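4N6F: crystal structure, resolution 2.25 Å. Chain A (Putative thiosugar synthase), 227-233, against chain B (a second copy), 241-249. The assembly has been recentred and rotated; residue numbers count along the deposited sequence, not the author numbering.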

ATOM      1  N   LEU A 227     -14.591  -1.040   9.392  1.00 35.77           N
ATOM      2  CA  LEU A 227     -15.127  -0.604   8.106  1.00 36.49           C
ATOM      3  C   LEU A 227     -14.105   0.160   7.296  1.00 35.17           C
ATOM      4  O   LEU A 227     -13.923  -0.123   6.118  1.00 34.67           O
ATOM      5  N   LEU A 228     -13.469   1.136   7.934  1.00 33.78           N
ATOM      6  CA  LEU A 228     -12.418   1.932   7.309  1.00 34.94           C
ATOM      7  C   LEU A 228     -11.216   1.091   6.881  1.00 31.84           C
ATOM      8  O   LEU A 228     -10.616   1.374   5.850  1.00 30.54           O
ATOM      9  N   MET A 229     -10.847   0.099   7.690  1.00 28.01           N
ATOM     10  CA  MET A 229      -9.709  -0.762   7.365  1.00 27.66           C
ATOM     11  C   MET A 229     -10.048  -1.678   6.192  1.00 26.54           C
ATOM     12  O   MET A 229      -9.222  -1.882   5.319  1.00 27.14           O
ATOM     13  N   ALA A 230     -11.262  -2.216   6.182  1.00 26.30           N
ATOM     14  CA  ALA A 230     -11.752  -2.986   5.049  1.00 25.86           C
ATOM     15  C   ALA A 230     -11.689  -2.141   3.776  1.00 26.64           C
ATOM     16  O   ALA A 230     -11.163  -2.602   2.756  1.00 25.36           O
ATOM     17  N   ALA A 231     -12.168  -0.895   3.858  1.00 26.10           N
ATOM     18  CA  ALA A 231     -12.124   0.029   2.718  1.00 25.70           C
ATOM     19  C   ALA A 231     -10.696   0.329   2.301  1.00 25.78           C
ATOM     20  O   ALA A 231     -10.380   0.347   1.109  1.00 25.17           O
ATOM     21  N   ALA A 232      -9.843   0.570   3.287  1.00 25.74           N
ATOM     22  CA  ALA A 232      -8.441   0.848   3.039  1.00 26.42           C
ATOM     23  C   ALA A 232      -7.745  -0.318   2.344  1.00 26.58           C
ATOM     24  O   ALA A 232      -6.903  -0.119   1.479  1.00 26.65           O
ATOM     25  N   MET A 233      -8.091  -1.532   2.745  1.00 28.14           N
ATOM     26  CA  MET A 233      -7.499  -2.725   2.167  1.00 28.49           C
ATOM     27  C   MET A 233      -7.935  -2.967   0.714  1.00 28.06           C
ATOM     28  O   MET A 233      -7.118  -3.394  -0.106  1.00 25.41           O
TER
ATOM     29  N   LEU B 241      -3.710   6.356   4.161  1.00 31.33           N
ATOM     30  CA  LEU B 241      -4.392   7.361   4.962  1.00 33.61           C
ATOM     31  C   LEU B 241      -5.647   6.789   5.621  1.00 32.98           C
ATOM     32  O   LEU B 241      -5.879   7.019   6.800  1.00 31.99           O
ATOM     33  N   LEU B 242      -6.451   6.042   4.870  1.00 33.18           N
ATOM     34  CA  LEU B 242      -7.603   5.346   5.453  1.00 33.62           C
ATOM     35  C   LEU B 242      -7.187   4.318   6.499  1.00 32.44           C
ATOM     36  O   LEU B 242      -7.835   4.177   7.539  1.00 31.94           O
ATOM     37  N   SER B 243      -6.108   3.599   6.210  1.00 30.78           N
ATOM     38  CA  SER B 243      -5.576   2.595   7.114  1.00 28.95           C
ATOM     39  C   SER B 243      -5.183   3.254   8.447  1.00 29.92           C
ATOM     40  O   SER B 243      -5.593   2.804   9.521  1.00 29.07           O
ATOM     41  N   TYR B 244      -4.398   4.322   8.354  1.00 30.40           N
ATOM     42  CA  TYR B 244      -3.989   5.106   9.512  1.00 33.85           C
ATOM     43  C   TYR B 244      -5.205   5.573  10.330  1.00 34.78           C
ATOM     44  O   TYR B 244      -5.259   5.357  11.532  1.00 34.79           O
ATOM     45  N   GLU B 245      -6.198   6.155   9.664  1.00 37.41           N
ATOM     46  CA  GLU B 245      -7.403   6.663  10.339  1.00 40.26           C
ATOM     47  C   GLU B 245      -8.219   5.552  10.994  1.00 38.63           C
ATOM     48  O   GLU B 245      -8.911   5.799  11.978  1.00 38.91           O
ATOM     49  N   SER B 246      -8.149   4.338  10.445  1.00 35.23           N
ATOM     50  CA  SER B 246      -8.925   3.202  10.959  1.00 33.27           C
ATOM     51  C   SER B 246      -8.453   2.681  12.326  1.00 32.63           C
ATOM     52  O   SER B 246      -9.165   1.910  12.979  1.00 32.28           O
ATOM     53  N   GLY B 247      -7.297   3.130  12.771  1.00 33.09           N
ATOM     54  CA  GLY B 247      -6.684   2.601  13.956  1.00 33.64           C
ATOM     55  C   GLY B 247      -6.305   1.148  13.941  1.00 34.11           C
ATOM     56  O   GLY B 247      -6.983   0.354  14.501  1.00 34.94           O
ATOM     57  N   PRO B 248      -5.250   0.809  13.226  1.00 34.60           N
ATOM     58  CA  PRO B 248      -4.850  -0.588  13.049  1.00 34.79           C
ATOM     59  C   PRO B 248      -4.529  -1.287  14.369  1.00 35.63           C
ATOM     60  O   PRO B 248      -4.137  -0.635  15.341  1.00 34.80           O
ATOM     61  N   MET B 249      -4.695  -2.607  14.386  1.00 36.37           N
ATOM     62  CA  MET B 249      -4.311  -3.424  15.529  1.00 37.30           C
ATOM     63  C   MET B 249      -2.902  -3.037  15.988  1.00 40.46           C
ATOM     64  O   MET B 249      -2.017  -2.842  15.148  1.00 39.19           O
TER

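How do the two helices come so close? They run nearly antiparallel, at 161°, with axes 8.0 Å apart at closest approach. Ala A232 points toward chain B, its CB 3.6 Å from CB of Leu B242 and 3.5 Å from the backbone N of Ser B243.

What does Met A229, which has the most surface covered, reach? Its CA-to-CB bond points sideways, but the t, p, p rotamer brings the methyl end to chain B. There CE of Met A229 lies 3.7 Å from CB of Pro B248, 3.5 Å from OG of Ser B243 and 3.2 Å from OG of Ser B246.

Where does Leu A228 pack? It points toward Ser B246, with 3.6 Å between the CB atoms of Leu A228 and Ser B246. Its chi1 of -99° lies between wells, and CD2 of Leu A228 sits 4.1 Å from the backbone O of Glu B245. From chain B, Leu B242 points back in its m, t rotamer, placing its CD1 4.4 Å from CB of Ala A231.

Do polar groups bridge the chains? No hydrogen bond joins the stretches. Ser B246, chi1 p, instead turns its OG back to O of Ser B243, donating a 2.6 Å hydrogen bond within its own chain, while Ser B243 OG is satisfied elsewhere in the structure.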

ATOM      1  CB  LEU A 227     -16.375   0.267   8.290  1.00 39.18           C
ATOM      2  CG  LEU A 227     -17.674  -0.519   8.401  1.00 42.46           C
ATOM      3  CD1 LEU A 227     -17.542  -1.630   9.438  1.00 44.64           C
ATOM      4  CD2 LEU A 227     -18.837   0.406   8.736  1.00 42.73           C
ATOM      5  CB  LEU A 228     -11.925   3.038   8.258  1.00 37.13           C
ATOM      6  CG  LEU A 228     -12.456   4.459   8.085  1.00 41.71           C
ATOM      7  CD1 LEU A 228     -13.972   4.498   7.970  1.00 44.14           C
ATOM      8  CD2 LEU A 228     -11.994   5.322   9.254  1.00 42.74           C
ATOM      9  CB  MET A 229      -9.252  -1.597   8.564  1.00 27.00           C
ATOM     10  CG  MET A 229      -8.055  -2.502   8.270  1.00 26.68           C
ATOM     11  SD  MET A 229      -6.593  -1.611   7.720  1.00 28.34           S
ATOM     12  CE  MET A 229      -5.823  -1.181   9.280  1.00 27.43           C
ATOM     13  CB  ALA A 230     -13.162  -3.472   5.301  1.00 25.47           C
ATOM     14  CB  ALA A 231     -12.864   1.329   3.026  1.00 25.11           C
ATOM     15  CB  ALA A 232      -7.735   1.156   4.347  1.00 27.18           C
ATOM     16  CB  MET A 233      -7.798  -3.929   3.051  1.00 28.79           C
ATOM     17  CG  MET A 233      -6.881  -3.952   4.257  1.00 29.90           C
ATOM     18  SD  MET A 233      -7.216  -5.344   5.324  1.00 31.82           S
ATOM     19  CE  MET A 233      -5.802  -5.211   6.414  1.00 30.30           C
TER
ATOM     20  CB  LEU B 241      -4.737   8.590   4.099  1.00 35.46           C
ATOM     21  CG  LEU B 241      -5.278   9.832   4.822  1.00 37.59           C
ATOM     22  CD1 LEU B 241      -4.251  10.417   5.789  1.00 37.91           C
ATOM     23  CD2 LEU B 241      -5.721  10.891   3.816  1.00 37.49           C
ATOM     24  CB  LEU B 242      -8.434   4.653   4.380  1.00 35.72           C
ATOM     25  CG  LEU B 242      -9.334   5.547   3.535  1.00 38.19           C
ATOM     26  CD1 LEU B 242     -10.045   4.693   2.497  1.00 39.16           C
ATOM     27  CD2 LEU B 242     -10.348   6.275   4.407  1.00 38.11           C
ATOM     28  CB  SER B 243      -4.360   1.931   6.465  1.00 27.67           C
ATOM     29  OG  SER B 243      -3.899   0.830   7.214  1.00 26.58           O
ATOM     30  CB  TYR B 244      -3.139   6.290   9.045  1.00 35.35           C
ATOM     31  CG  TYR B 244      -2.565   7.157  10.152  1.00 37.06           C
ATOM     32  CD1 TYR B 244      -1.550   6.688  10.974  1.00 37.47           C
ATOM     33  CD2 TYR B 244      -3.038   8.455  10.363  1.00 40.06           C
ATOM     34  CE1 TYR B 244      -1.020   7.480  11.976  1.00 39.70           C
ATOM     35  CE2 TYR B 244      -2.512   9.254  11.368  1.00 42.08           C
ATOM     36  CZ  TYR B 244      -1.506   8.759  12.168  1.00 40.58           C
ATOM     37  OH  TYR B 244      -0.986   9.548  13.162  1.00 45.52           O
ATOM     38  CB  GLU B 245      -8.317   7.419   9.363  1.00 45.25           C
ATOM     39  CG  GLU B 245      -7.645   8.544   8.582  1.00 52.08           C
ATOM     40  CD  GLU B 245      -8.065   9.939   9.000  1.00 59.11           C
ATOM     41  OE1 GLU B 245      -8.190  10.800   8.095  1.00 61.88           O
ATOM     42  OE2 GLU B 245      -8.254  10.174  10.218  1.00 63.83           O
ATOM     43  CB  SER B 246      -8.900   2.042   9.952  1.00 33.81           C
ATOM     44  OG  SER B 246      -7.682   1.310  10.037  1.00 32.96           O
ATOM     45  CB  PRO B 248      -3.578  -0.500  12.193  1.00 33.61           C
ATOM     46  CG  PRO B 248      -3.476   0.904  11.725  1.00 33.82           C
ATOM     47  CD  PRO B 248      -4.259   1.747  12.670  1.00 34.02           C
ATOM     48  CB  MET B 249      -4.390  -4.916  15.176  1.00 37.14           C
ATOM     49  CG  MET B 249      -3.450  -5.374  14.062  1.00 36.68           C
ATOM     50  SD  MET B 249      -3.778  -7.063  13.526  1.00 36.07           S
ATOM     51  CE  MET B 249      -3.212  -7.992  14.953  1.00 34.62           C
TER